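Local atomic coordinates of UPF0230 protein TM1468 (Thermotoga maritima, PDB entry 1VPV), a protein that binds long-chain fatty acids such as palmitate and may play a role in lipid transport or fatty acid metabolism. Residues D24-F27 and S28-E31; M60-Y63 and K64-R67; A141-A144 and R145-L148; A227-E230 and K231-D235; N260-R263 and K264-V268. All coordinates share one frame; numbering follows the deposited sequence.

How the interactions relate
All five contacts are local, spanning about one helical turn, but their settings differ. Interaction 3 is a largely buried contact within helix 138-149, whereas the others are only partly buried. Interactions 2, 3 and 4 rest on i to i+4 backbone bonds; interaction 1 enters a helix and interaction 5 leaves one mainly through i to i+3 bonds. Trp29 of interaction 1 packs on Arg142 of interaction 3, and Ile229 and Leu232 of interaction 4 on Thr261 and Tyr266 of interaction 5. Interaction 1 is mostly apolar, with a CH-pi contact; interaction 5 sets leucine, tyrosine and valine packing beside one guanidinium face. Interaction 2 adds an amide-guanidinium bond, while interactions 3 and 4 align opposite charges without bridging the segments.

Interaction 1 of 5, residues D24-F27 and S28-E31; sequences DVPF and SWME
With CG anti to its carbonyl carbon (chi1 -72°), Trp29 lays its indole against the ring of Pro26, while the chain of Met30, a selenomethionine, starts the same way (chi1 -66°) and then bends at chi3 to bring CE beside Phe27. This is a CH-pi contact of proline on tryptophan at the turn leading into helix 29-32. Pro26 CB stands 4.0 Å from the centroid of the five-membered ring of Trp29, 9° off its normal. Pro26 CG, 3.8 Å from Trp29 CD2, and Pro26 CD, near CE3, carry the cover on to the six-membered ring. Two i to i+3 bonds fix the turn: Trp29 N to Pro26 O at 3.2 Å and Met30 N to Phe27 O at 3.3 Å, each donor well above the carbonyl plane. Pro26 and Trp29 both also touch Pro138 of helix 138-149 and Ile272 of strand 267-275. With an alanine in place of Trp29, the Pro26 ring would probably lose its indole partner, and a gap would open toward Ile272 and Pro138. Val25 CG1 also meets Met30 CG at 4.0 Å. The methyl CE of Met30 ends at the edge of the Phe27 ring, near its plane, 4.2 Å from CD1.

Interaction 2 of 5, residues M60-Y63 and K64-R67; sequences MNFY and KRIR
The Arg65 guanidinium receives Asn61 OD1 at its edge and turns its own NH2 to the edge of the Phe62 ring, the ring and guanidinium planes standing 76° apart. NH2 lies near the ring plane, 3.8 Å from Phe62 CD1, so this is not a cation-pi stack over a face. The bond from Arg65 NE to Asn61 OD1 is short, 2.6 Å, with an N-H...O angle of 152°; the donor sits above the amide carbonyl plane. A second, weak bond from Arg65 NH2 reaches the same oxygen at 3.3 Å. The bend of the arginine chain at chi3 (-60°) folds the group back over the preceding turn. A leucine in place of Arg65 would probably leave Asn61 OD1 without these two donors and Glu50, whose OE2 pairs with Arg65 NH1, without this charge partner. Along the next turn, Ile66 CG2 packs obliquely on Phe62 CE2 at 4.0 Å, over a regular i to i+4 bond from Ile66 N to Phe62 O at 2.8 Å. Within helix 56-68, Phe62 and Tyr63 face helix 278-284, with the Phe62 side chain about 7 Å from that of palmitate-binding Thr75, while Arg67 pairs with Asp250.

Interaction 3 of 5, residues A141-A144 and R145-L148; sequences ARVA and REML
Arg142 and Glu146, Val143 and Met147, and Ala144 and Leu148 meet one turn apart in helix 138-149. The backbone contribution is regular: four successive i to i+4 bonds run from Arg145 N to Ala141 O through Leu148 N to Ala144 O, the one from Glu146 N to Arg142 O measuring 2.9 Å.

The apolar contact joins Val143 CG1 to CE of Met147, a selenomethionine, at 3.7 Å; the bend at chi3 (47°) brings CE there. Two side chains also lie against backbone carbonyls. Met147 has CG between its backbone N and carbonyl carbon (chi1 56°), which sets CG 3.2 Å from Val143 O, and Leu148 CG is 3.1 Å from Ala144 O. Ala144, Met147 and Leu148 all touch Val157 of helix 154-166.

The charged pair is less direct. Arg142 and Glu146 run side by side in the same direction with guanidinium and carboxylate planes 8° apart, yet the touch is made by carbon, Arg142 CG to Glu146 CD at 3.6 Å, and Arg142 NE stays 4.6 Å from Glu146 OE2.

At that distance the opposite charges probably attract only weakly. The direct partners lie outside: salt bridges tie the helix to strands 241-248 (Glu146 to Arg243) and 267-275 (Arg142 to Asp270), and Arg145 hydrogen-bonds to the carbonyls of Val15, Tyr33 and Asp34.

Interaction 4 of 5, residues A227-E230 and K231-D235; sequences ALIE and KLRED
Arg233 returns along the helix surface to the residues one turn before it, Ile229 and Glu230. Its backbone N donates to Ile229 O at 3.0 Å, an i to i+4 bond near the C-terminal part of helix 220-232. CB then sits over the ends of two carbonyls, 3.4 Å from Ile229 O and close to Glu230 O. CG leaves anti to the backbone N (chi1 -162°), and together with CD and NE it bridges to the previous turn, the bend at chi3 (-41°) bringing the guanidinium alongside Glu230. CZ comes 4.0 Å from Glu230 CG, and NH2 is nearer still at 3.5 Å, so a methylene of the glutamate covers one face of the guanidinium. At the edge, NH2 also approaches Ile229 CG2 at 4.1 Å.

Glu230 and Arg233 lie side by side and point the same way, their carboxylate and guanidinium planes 14° apart. The charges nevertheless do not close: Glu230 OE1 is 4.6 Å from Arg233 NH1, so any attraction is probably weak. Within 231-235, a salt bridge joins Lys231 NZ to Glu234 OE1 at 2.9 Å, with the ammonium above the carboxylate plane, and Lys231 also makes a cation-pi contact with Tyr215.

On the buried side, Leu228 and Leu232 pack against strand 170-176 and, with Ile229, against helix 252-263. The helix thus lies against strand 170-176 beside helix 252-263, with Arg233 and Glu234 at the exposed surface.

Interaction 5 of 5, residues N260-R263 and K264-V268; sequences NTLR and KSYEV
After Thr261 the backbone bonds are mainly of i to i+3 type: Lys264 N reaches Thr261 O at 3.2 Å and Ser265 N reaches Leu262 O at 3.1 Å, both donors above the carbonyl plane, while Tyr266 N adds a weak bond to Leu262 O. One carbonyl thus serves two amides as the chain turns toward strand 267-275, in the second connection of a beta-alpha-beta unit that begins with strand 241-248. Leu262 CD1 approaches Tyr266 CD2 obliquely at 3.6 Å; Leu262 O lies at the ring edge in its plane, 3.8 Å from Tyr266 CD2. Tyr266 OH is hydrogen-bonded to Thr236 O. Arg263, extended from CG to NE (chi2 174°), meets Val268 at about a right angle: CG touches Val268 CG2 at 3.8 Å, and Val268 CB lies over one guanidinium face, 3.9 Å from NH1. Leu262 also packs on Leu232 of helix 220-232 and on Phe291 and Ile293 of strand 289-295. Between helix and strand, where Leu262 CG is 4.4 Å from Val268 CG2, the contact is therefore largely apolar, with the Arg263 chain and guanidinium face also against Val268, while Arg263 NH2 makes a salt bridge with Glu271.

Interaction 1 of 5, residues D24-F27 and S28-E31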
loop_
_atom_site.group_PDB
_atom_site.type_symbol
_atom_site.label_atom_id
_atom_site.label_comp_id
_atom_site.label_asym_id
_atom_site.label_seq_id
_atom_site.Cartn_x
_atom_site.Cartn_y
_atom_site.Cartn_z
ATOM N N ASP A 24 -3.617 -2.395 0.709
ATOM C CA ASP A 24 -4.844 -1.612 0.881
ATOM C C ASP A 24 -5.509 -1.396 -0.484
ATOM O O ASP A 24 -5.847 -0.266 -0.866
ATOM C CB ASP A 24 -4.532 -0.254 1.531
ATOM C CG ASP A 24 -3.887 -0.378 2.903
ATOM O OD1 ASP A 24 -4.113 -1.402 3.589
ATOM O OD2 ASP A 24 -3.167 0.583 3.319
ATOM N N VAL A 25 -5.669 -2.488 -1.222
ATOM C CA VAL A 25 -6.192 -2.460 -2.582
ATOM C C VAL A 25 -7.658 -2.026 -2.604
ATOM O O VAL A 25 -8.464 -2.510 -1.781
ATOM C CB VAL A 25 -6.012 -3.854 -3.304
ATOM C CG1 VAL A 25 -6.892 -4.934 -2.674
ATOM C CG2 VAL A 25 -6.281 -3.733 -4.813
ATOM N N PRO A 26 -8.026 -1.107 -3.528
ATOM C CA PRO A 26 -9.438 -0.651 -3.549
ATOM C C PRO A 26 -10.375 -1.817 -3.752
ATOM O O PRO A 26 -10.047 -2.733 -4.510
ATOM C CB PRO A 26 -9.477 0.320 -4.721
ATOM C CG PRO A 26 -8.009 0.790 -4.860
ATOM C CD PRO A 26 -7.215 -0.439 -4.555
ATOM N N PHE A 27 -11.514 -1.834 -3.072
ATOM C CA PHE A 27 -12.333 -3.060 -3.097
ATOM C C PHE A 27 -12.685 -3.459 -4.520
ATOM O O PHE A 27 -12.613 -4.639 -4.850
ATOM C CB PHE A 27 -13.584 -2.942 -2.190
ATOM C CG PHE A 27 -13.229 -2.723 -0.746
ATOM C CD1 PHE A 27 -12.526 -3.698 -0.043
ATOM C CD2 PHE A 27 -13.502 -1.518 -0.115
ATOM C CE1 PHE A 27 -12.124 -3.481 1.281
ATOM C CE2 PHE A 27 -13.123 -1.299 1.222
ATOM C CZ PHE A 27 -12.430 -2.283 1.909
ATOM N N SER A 28 -13.045 -2.484 -5.362
ATOM C CA SER A 28 -13.609 -2.784 -6.680
ATOM C C SER A 28 -12.571 -3.310 -7.652
ATOM O O SER A 28 -12.911 -3.968 -8.628
ATOM C CB SER A 28 -14.301 -1.553 -7.273
ATOM O OG SER A 28 -13.476 -0.404 -7.190
ATOM N N TRP A 29 -11.303 -3.025 -7.402
ATOM C CA TRP A 29 -10.247 -3.437 -8.302
ATOM C C TRP A 29 -9.981 -4.901 -8.199
ATOM O O TRP A 29 -9.313 -5.464 -9.069
ATOM C CB TRP A 29 -8.963 -2.727 -7.988
ATOM C CG TRP A 29 -8.957 -1.285 -8.350
ATOM C CD1 TRP A 29 -10.030 -0.485 -8.585
ATOM C CD2 TRP A 29 -7.804 -0.471 -8.479
ATOM N NE1 TRP A 29 -9.620 0.782 -8.874
ATOM C CE2 TRP A 29 -8.251 0.824 -8.816
ATOM C CE3 TRP A 29 -6.421 -0.717 -8.356
ATOM C CZ2 TRP A 29 -7.379 1.879 -9.032
ATOM C CZ3 TRP A 29 -5.544 0.314 -8.570
ATOM C CH2 TRP A 29 -6.025 1.617 -8.901
HETATM N N MSE A 30 -10.472 -5.541 -7.150
HETATM C CA MSE A 30 -10.147 -6.960 -6.971
HETATM C C MSE A 30 -10.735 -7.790 -8.100
HETATM O O MSE A 30 -10.018 -8.550 -8.761
HETATM C CB MSE A 30 -10.623 -7.455 -5.623
HETATM C CG MSE A 30 -9.870 -6.801 -4.514
HETATM SE SE MSE A 30 -10.110 -7.656 -2.777
HETATM C CE MSE A 30 -11.936 -7.071 -2.461
ATOM N N GLU A 31 -12.023 -7.579 -8.359
ATOM C CA GLU A 31 -12.715 -8.244 -9.446
ATOM C C GLU A 31 -12.347 -7.607 -10.810
ATOM O O GLU A 31 -12.156 -8.290 -11.797
ATOM C CB GLU A 31 -14.229 -8.204 -9.197
ATOM C CG GLU A 31 -14.896 -9.573 -9.273
#

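Interaction 2 of 5, residues M60-Y63 and K64-R67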
loop_
_atom_site.group_PDB
_atom_site.type_symbol
_atom_site.label_atom_id
_atom_site.label_comp_id
_atom_site.label_asym_id
_atom_site.label_seq_id
_atom_site.Cartn_x
_atom_site.Cartn_y
_atom_site.Cartn_z
HETATM N N MSE A 60 -13.954 -1.887 8.790
HETATM C CA MSE A 60 -14.710 -0.989 9.663
HETATM C C MSE A 60 -14.819 -1.387 11.144
HETATM O O MSE A 60 -14.752 -0.529 12.035
HETATM C CB MSE A 60 -16.111 -0.933 9.147
HETATM C CG MSE A 60 -16.218 -0.152 7.896
HETATM SE SE MSE A 60 -17.325 1.351 8.347
HETATM C CE MSE A 60 -19.086 0.405 8.362
ATOM N N ASN A 61 -15.075 -2.669 11.391
ATOM C CA ASN A 61 -15.110 -3.214 12.743
ATOM C C ASN A 61 -13.768 -3.008 13.459
ATOM O O ASN A 61 -13.719 -2.608 14.639
ATOM C CB ASN A 61 -15.434 -4.701 12.684
ATOM C CG ASN A 61 -15.633 -5.307 14.045
ATOM O OD1 ASN A 61 -14.767 -6.023 14.550
ATOM N ND2 ASN A 61 -16.772 -5.023 14.656
ATOM N N PHE A 62 -12.689 -3.273 12.734
ATOM C CA PHE A 62 -11.372 -3.124 13.256
ATOM C C PHE A 62 -11.107 -1.671 13.648
ATOM O O PHE A 62 -10.482 -1.385 14.658
ATOM C CB PHE A 62 -10.347 -3.557 12.208
ATOM C CG PHE A 62 -8.940 -3.481 12.705
ATOM C CD1 PHE A 62 -8.419 -4.525 13.488
ATOM C CD2 PHE A 62 -8.152 -2.359 12.445
ATOM C CE1 PHE A 62 -7.134 -4.463 13.990
ATOM C CE2 PHE A 62 -6.877 -2.294 12.928
ATOM C CZ PHE A 62 -6.359 -3.346 13.733
ATOM N N TYR A 63 -11.549 -0.752 12.805
ATOM C CA TYR A 63 -11.386 0.656 13.080
ATOM C C TYR A 63 -12.038 0.984 14.417
ATOM O O TYR A 63 -11.519 1.756 15.196
ATOM C CB TYR A 63 -12.029 1.529 11.972
ATOM C CG TYR A 63 -11.254 1.678 10.663
ATOM C CD1 TYR A 63 -9.869 1.497 10.595
ATOM C CD2 TYR A 63 -11.917 2.064 9.498
ATOM C CE1 TYR A 63 -9.180 1.672 9.389
ATOM C CE2 TYR A 63 -11.229 2.257 8.306
ATOM C CZ TYR A 63 -9.870 2.061 8.255
ATOM O OH TYR A 63 -9.200 2.237 7.044
ATOM N N LYS A 64 -13.193 0.404 14.661
ATOM C CA LYS A 64 -13.915 0.712 15.844
ATOM C C LYS A 64 -13.150 0.153 17.050
ATOM O O LYS A 64 -12.931 0.882 18.018
ATOM C CB LYS A 64 -15.331 0.149 15.727
ATOM C CG LYS A 64 -16.251 0.524 16.841
ATOM C CD LYS A 64 -17.498 -0.359 16.858
ATOM C CE LYS A 64 -17.254 -1.691 17.574
ATOM N NZ LYS A 64 -17.567 -1.647 19.043
ATOM N N ARG A 65 -12.714 -1.111 16.958
ATOM C CA ARG A 65 -11.984 -1.781 18.026
ATOM C C ARG A 65 -10.610 -1.171 18.308
ATOM O O ARG A 65 -10.244 -1.069 19.455
ATOM C CB ARG A 65 -11.875 -3.285 17.778
ATOM C CG ARG A 65 -13.232 -4.053 18.031
ATOM C CD ARG A 65 -13.197 -5.565 17.713
ATOM N NE ARG A 65 -12.859 -5.787 16.303
ATOM C CZ ARG A 65 -11.687 -6.249 15.861
ATOM N NH1 ARG A 65 -10.693 -6.544 16.696
ATOM N NH2 ARG A 65 -11.492 -6.392 14.560
ATOM N N ILE A 66 -9.871 -0.701 17.302
ATOM C CA ILE A 66 -8.572 -0.102 17.574
ATOM C C ILE A 66 -8.689 1.326 18.146
ATOM O O ILE A 66 -7.910 1.686 19.011
ATOM C CB ILE A 66 -7.565 -0.179 16.385
ATOM C CG1 ILE A 66 -6.153 0.202 16.850
ATOM C CG2 ILE A 66 -7.959 0.726 15.236
ATOM C CD1 ILE A 66 -5.065 -0.303 15.936
ATOM N N ARG A 67 -9.656 2.120 17.714
ATOM C CA ARG A 67 -9.912 3.412 18.381
ATOM C C ARG A 67 -10.230 3.239 19.878
ATOM O O ARG A 67 -9.863 4.061 20.698
ATOM C CB ARG A 67 -11.073 4.144 17.686
ATOM C CG ARG A 67 -10.703 4.704 16.299
ATOM C CD ARG A 67 -11.785 5.642 15.742
ATOM N NE ARG A 67 -11.348 6.290 14.497
ATOM C CZ ARG A 67 -10.637 7.414 14.424
ATOM N NH1 ARG A 67 -10.223 8.031 15.511
ATOM N NH2 ARG A 67 -10.285 7.906 13.242
#

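Interaction 3 of 5, residues A141-A144 and R145-L148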
loop_
_atom_site.group_PDB
_atom_site.type_symbol
_atom_site.label_atom_id
_atom_site.label_comp_id
_atom_site.label_asym_id
_atom_site.label_seq_id
_atom_site.Cartn_x
_atom_site.Cartn_y
_atom_site.Cartn_z
ATOM N N ALA A 141 0.168 -2.801 -9.849
ATOM C CA ALA A 141 -0.672 -3.967 -10.162
ATOM C C ALA A 141 -1.647 -3.695 -11.272
ATOM O O ALA A 141 -1.844 -4.543 -12.154
ATOM C CB ALA A 141 -1.432 -4.425 -8.950
ATOM N N ARG A 142 -2.324 -2.555 -11.191
ATOM C CA ARG A 142 -3.194 -2.107 -12.274
ATOM C C ARG A 142 -2.430 -2.058 -13.580
ATOM O O ARG A 142 -2.904 -2.564 -14.602
ATOM C CB ARG A 142 -3.774 -0.747 -12.006
ATOM C CG ARG A 142 -4.616 -0.212 -13.173
ATOM C CD ARG A 142 -5.513 0.928 -12.764
ATOM N NE ARG A 142 -4.710 2.027 -12.220
ATOM C CZ ARG A 142 -5.218 3.163 -11.745
ATOM N NH1 ARG A 142 -6.523 3.391 -11.773
ATOM N NH2 ARG A 142 -4.407 4.093 -11.257
ATOM N N VAL A 143 -1.257 -1.449 -13.533
ATOM C CA VAL A 143 -0.452 -1.249 -14.734
ATOM C C VAL A 143 -0.048 -2.588 -15.307
ATOM O O VAL A 143 -0.097 -2.766 -16.493
ATOM C CB VAL A 143 0.816 -0.395 -14.442
ATOM C CG1 VAL A 143 1.742 -0.410 -15.612
ATOM C CG2 VAL A 143 0.416 1.069 -14.103
ATOM N N ALA A 144 0.343 -3.531 -14.455
ATOM C CA ALA A 144 0.654 -4.865 -14.918
ATOM C C ALA A 144 -0.538 -5.491 -15.606
ATOM O O ALA A 144 -0.387 -6.211 -16.610
ATOM C CB ALA A 144 1.078 -5.735 -13.778
ATOM N N ARG A 145 -1.731 -5.239 -15.082
ATOM C CA ARG A 145 -2.922 -5.859 -15.688
ATOM C C ARG A 145 -3.159 -5.278 -17.068
ATOM O O ARG A 145 -3.383 -6.007 -18.043
ATOM C CB ARG A 145 -4.175 -5.646 -14.821
ATOM C CG ARG A 145 -5.445 -6.244 -15.428
ATOM C CD ARG A 145 -5.279 -7.770 -15.761
ATOM N NE ARG A 145 -5.321 -8.583 -14.538
ATOM C CZ ARG A 145 -4.883 -9.836 -14.426
ATOM N NH1 ARG A 145 -4.340 -10.471 -15.442
ATOM N NH2 ARG A 145 -4.979 -10.456 -13.269
ATOM N N GLU A 146 -3.090 -3.955 -17.148
ATOM C CA GLU A 146 -3.421 -3.264 -18.381
ATOM C C GLU A 146 -2.478 -3.736 -19.465
ATOM O O GLU A 146 -2.922 -4.084 -20.554
ATOM C CB GLU A 146 -3.366 -1.752 -18.217
ATOM C CG GLU A 146 -4.425 -1.254 -17.247
ATOM C CD GLU A 146 -4.159 0.173 -16.756
ATOM O OE1 GLU A 146 -2.996 0.524 -16.448
ATOM O OE2 GLU A 146 -5.129 0.946 -16.677
HETATM N N MSE A 147 -1.193 -3.831 -19.157
HETATM C CA MSE A 147 -0.271 -4.259 -20.193
HETATM C C MSE A 147 -0.350 -5.762 -20.507
HETATM O O MSE A 147 -0.066 -6.155 -21.638
HETATM C CB MSE A 147 1.140 -3.717 -19.975
HETATM C CG MSE A 147 1.784 -4.013 -18.713
HETATM SE SE MSE A 147 3.496 -2.997 -18.515
HETATM C CE MSE A 147 2.896 -1.160 -19.053
ATOM N N LEU A 148 -0.810 -6.588 -19.566
ATOM C CA LEU A 148 -1.176 -7.989 -19.899
ATOM C C LEU A 148 -2.451 -8.049 -20.768
ATOM O O LEU A 148 -2.516 -8.818 -21.716
ATOM C CB LEU A 148 -1.324 -8.868 -18.651
ATOM C CG LEU A 148 -0.028 -9.051 -17.845
ATOM C CD1 LEU A 148 -0.306 -9.577 -16.455
ATOM C CD2 LEU A 148 0.954 -9.967 -18.551
#

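Interaction 4 of 5, residues A227-E230 and K231-D235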
loop_
_atom_site.group_PDB
_atom_site.type_symbol
_atom_site.label_atom_id
_atom_site.label_comp_id
_atom_site.label_asym_id
_atom_site.label_seq_id
_atom_site.Cartn_x
_atom_site.Cartn_y
_atom_site.Cartn_z
ATOM N N ALA A 227 2.372 20.084 2.850
ATOM C CA ALA A 227 3.657 19.391 2.955
ATOM C C ALA A 227 3.728 18.142 2.062
ATOM O O ALA A 227 4.787 17.846 1.500
ATOM C CB ALA A 227 3.936 19.008 4.385
ATOM N N LEU A 228 2.615 17.420 1.923
ATOM C CA LEU A 228 2.640 16.141 1.169
ATOM C C LEU A 228 2.805 16.422 -0.308
ATOM O O LEU A 228 3.495 15.696 -1.026
ATOM C CB LEU A 228 1.344 15.324 1.377
ATOM C CG LEU A 228 0.950 14.741 2.744
ATOM C CD1 LEU A 228 0.100 13.440 2.576
ATOM C CD2 LEU A 228 2.164 14.462 3.546
ATOM N N ILE A 229 2.125 17.483 -0.739
ATOM C CA ILE A 229 2.107 17.895 -2.104
ATOM C C ILE A 229 3.434 18.559 -2.448
ATOM O O ILE A 229 3.925 18.368 -3.549
ATOM C CB ILE A 229 0.899 18.824 -2.402
ATOM C CG1 ILE A 229 -0.396 18.005 -2.327
ATOM C CG2 ILE A 229 1.026 19.479 -3.792
ATOM C CD1 ILE A 229 -1.650 18.839 -2.283
ATOM N N GLU A 230 4.013 19.311 -1.514
ATOM C CA GLU A 230 5.344 19.897 -1.756
ATOM C C GLU A 230 6.418 18.810 -1.882
ATOM O O GLU A 230 7.323 18.943 -2.690
ATOM C CB GLU A 230 5.730 20.958 -0.706
ATOM C CG GLU A 230 4.808 22.163 -0.722
ATOM C CD GLU A 230 5.239 23.298 0.204
ATOM O OE1 GLU A 230 6.265 23.965 -0.097
ATOM O OE2 GLU A 230 4.529 23.558 1.212
ATOM N N LYS A 231 6.304 17.728 -1.127
ATOM C CA LYS A 231 7.243 16.622 -1.279
ATOM C C LYS A 231 7.145 15.979 -2.665
ATOM O O LYS A 231 8.157 15.758 -3.321
ATOM C CB LYS A 231 7.049 15.577 -0.175
ATOM C CG LYS A 231 7.734 14.217 -0.434
ATOM C CD LYS A 231 9.263 14.300 -0.657
ATOM C CE LYS A 231 10.028 14.488 0.644
ATOM N NZ LYS A 231 11.467 14.852 0.446
ATOM N N LEU A 232 5.932 15.687 -3.111
ATOM C CA LEU A 232 5.716 15.195 -4.470
ATOM C C LEU A 232 6.322 16.131 -5.517
ATOM O O LEU A 232 6.874 15.686 -6.528
ATOM C CB LEU A 232 4.224 15.044 -4.729
ATOM C CG LEU A 232 3.800 14.748 -6.167
ATOM C CD1 LEU A 232 4.230 13.344 -6.546
ATOM C CD2 LEU A 232 2.305 14.895 -6.336
ATOM N N ARG A 233 6.218 17.439 -5.268
ATOM C CA ARG A 233 6.642 18.436 -6.207
ATOM C C ARG A 233 8.177 18.512 -6.319
ATOM O O ARG A 233 8.706 19.156 -7.214
ATOM C CB ARG A 233 6.072 19.789 -5.796
ATOM C CG ARG A 233 6.082 20.816 -6.907
ATOM C CD ARG A 233 5.650 22.200 -6.423
ATOM N NE ARG A 233 4.528 22.139 -5.485
ATOM C CZ ARG A 233 4.231 23.092 -4.598
ATOM N NH1 ARG A 233 4.952 24.217 -4.534
ATOM N NH2 ARG A 233 3.196 22.924 -3.771
ATOM N N GLU A 234 8.887 17.865 -5.414
ATOM C CA GLU A 234 10.332 17.888 -5.472
ATOM C C GLU A 234 10.870 17.219 -6.718
ATOM O O GLU A 234 11.924 17.618 -7.194
ATOM C CB GLU A 234 10.958 17.274 -4.222
ATOM C CG GLU A 234 10.811 18.184 -3.014
ATOM C CD GLU A 234 11.398 17.588 -1.741
ATOM O OE1 GLU A 234 12.059 16.519 -1.795
ATOM O OE2 GLU A 234 11.197 18.204 -0.675
ATOM N N ASP A 235 10.157 16.233 -7.262
ATOM C CA ASP A 235 10.613 15.574 -8.511
ATOM C C ASP A 235 9.590 15.474 -9.645
ATOM O O ASP A 235 9.881 14.864 -10.678
ATOM C CB ASP A 235 11.167 14.169 -8.220
ATOM C CG ASP A 235 10.068 13.141 -7.964
ATOM O OD1 ASP A 235 9.020 13.514 -7.375
ATOM O OD2 ASP A 235 10.265 11.957 -8.353
#

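Interaction 5 of 5, residues N260-R263 and K264-V268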
loop_
_atom_site.group_PDB
_atom_site.type_symbol
_atom_site.label_atom_id
_atom_site.label_comp_id
_atom_site.label_asym_id
_atom_site.label_seq_id
_atom_site.Cartn_x
_atom_site.Cartn_y
_atom_site.Cartn_z
ATOM N N ASN A 260 -8.673 16.891 -3.265
ATOM C CA ASN A 260 -9.049 18.200 -3.733
ATOM C C ASN A 260 -7.854 19.139 -3.890
ATOM O O ASN A 260 -7.728 19.823 -4.887
ATOM C CB ASN A 260 -10.093 18.808 -2.777
ATOM C CG ASN A 260 -11.504 18.263 -3.040
ATOM O OD1 ASN A 260 -11.708 17.505 -3.980
ATOM N ND2 ASN A 260 -12.468 18.653 -2.216
ATOM N N THR A 261 -6.971 19.190 -2.902
ATOM C CA THR A 261 -5.861 20.091 -3.012
ATOM C C THR A 261 -4.927 19.622 -4.089
ATOM O O THR A 261 -4.373 20.443 -4.783
ATOM C CB THR A 261 -5.113 20.223 -1.727
ATOM O OG1 THR A 261 -6.028 20.695 -0.741
ATOM C CG2 THR A 261 -3.934 21.233 -1.889
ATOM N N LEU A 262 -4.785 18.310 -4.246
ATOM C CA LEU A 262 -3.919 17.759 -5.269
ATOM C C LEU A 262 -4.335 18.257 -6.653
ATOM O O LEU A 262 -3.474 18.617 -7.462
ATOM C CB LEU A 262 -3.914 16.235 -5.238
ATOM C CG LEU A 262 -2.878 15.550 -6.150
ATOM C CD1 LEU A 262 -1.463 16.028 -5.952
ATOM C CD2 LEU A 262 -2.923 14.056 -5.965
ATOM N N ARG A 263 -5.647 18.334 -6.907
ATOM C CA ARG A 263 -6.150 18.801 -8.227
ATOM C C ARG A 263 -5.833 20.241 -8.574
ATOM O O ARG A 263 -5.741 20.575 -9.719
ATOM C CB ARG A 263 -7.659 18.615 -8.342
ATOM C CG ARG A 263 -8.058 17.171 -8.522
ATOM C CD ARG A 263 -9.537 17.077 -8.484
ATOM N NE ARG A 263 -9.942 15.698 -8.331
ATOM C CZ ARG A 263 -10.003 14.835 -9.342
ATOM N NH1 ARG A 263 -9.703 15.195 -10.597
ATOM N NH2 ARG A 263 -10.383 13.598 -9.095
ATOM N N LYS A 264 -5.673 21.096 -7.583
ATOM C CA LYS A 264 -5.334 22.489 -7.868
ATOM C C LYS A 264 -4.019 22.574 -8.612
ATOM O O LYS A 264 -3.782 23.542 -9.293
ATOM C CB LYS A 264 -5.246 23.321 -6.585
ATOM C CG LYS A 264 -6.583 23.469 -5.898
ATOM C CD LYS A 264 -6.521 24.297 -4.631
ATOM C CE LYS A 264 -7.747 24.057 -3.789
ATOM N NZ LYS A 264 -7.898 25.103 -2.775
ATOM N N SER A 265 -3.158 21.572 -8.501
ATOM C CA SER A 265 -1.895 21.680 -9.189
ATOM C C SER A 265 -1.433 20.493 -10.010
ATOM O O SER A 265 -0.355 20.544 -10.589
ATOM C CB SER A 265 -0.821 22.154 -8.220
ATOM O OG SER A 265 -1.051 21.670 -6.949
ATOM N N TYR A 266 -2.267 19.465 -10.150
ATOM C CA TYR A 266 -1.919 18.340 -11.023
ATOM C C TYR A 266 -3.118 17.917 -11.890
ATOM O O TYR A 266 -4.271 18.052 -11.457
ATOM C CB TYR A 266 -1.372 17.178 -10.172
ATOM C CG TYR A 266 0.020 17.458 -9.635
ATOM C CD1 TYR A 266 1.152 17.135 -10.384
ATOM C CD2 TYR A 266 0.205 18.080 -8.417
ATOM C CE1 TYR A 266 2.421 17.412 -9.926
ATOM C CE2 TYR A 266 1.483 18.369 -7.946
ATOM C CZ TYR A 266 2.577 18.031 -8.715
ATOM O OH TYR A 266 3.829 18.310 -8.275
ATOM N N GLU A 267 -2.836 17.444 -13.114
ATOM C CA GLU A 267 -3.833 16.774 -13.930
ATOM C C GLU A 267 -3.973 15.350 -13.376
ATOM O O GLU A 267 -3.114 14.479 -13.615
ATOM C CB GLU A 267 -3.459 16.782 -15.435
ATOM C CG GLU A 267 -4.698 16.774 -16.357
ATOM C CD GLU A 267 -4.422 16.444 -17.822
ATOM O OE1 GLU A 267 -3.508 17.054 -18.422
ATOM O OE2 GLU A 267 -5.155 15.590 -18.388
ATOM N N VAL A 268 -5.023 15.144 -12.576
ATOM C CA VAL A 268 -5.372 13.813 -12.074
ATOM C C VAL A 268 -6.310 13.121 -13.087
ATOM O O VAL A 268 -7.491 13.457 -13.188
ATOM C CB VAL A 268 -6.061 13.855 -10.701
ATOM C CG1 VAL A 268 -6.086 12.485 -10.111
ATOM C CG2 VAL A 268 -5.361 14.780 -9.749
#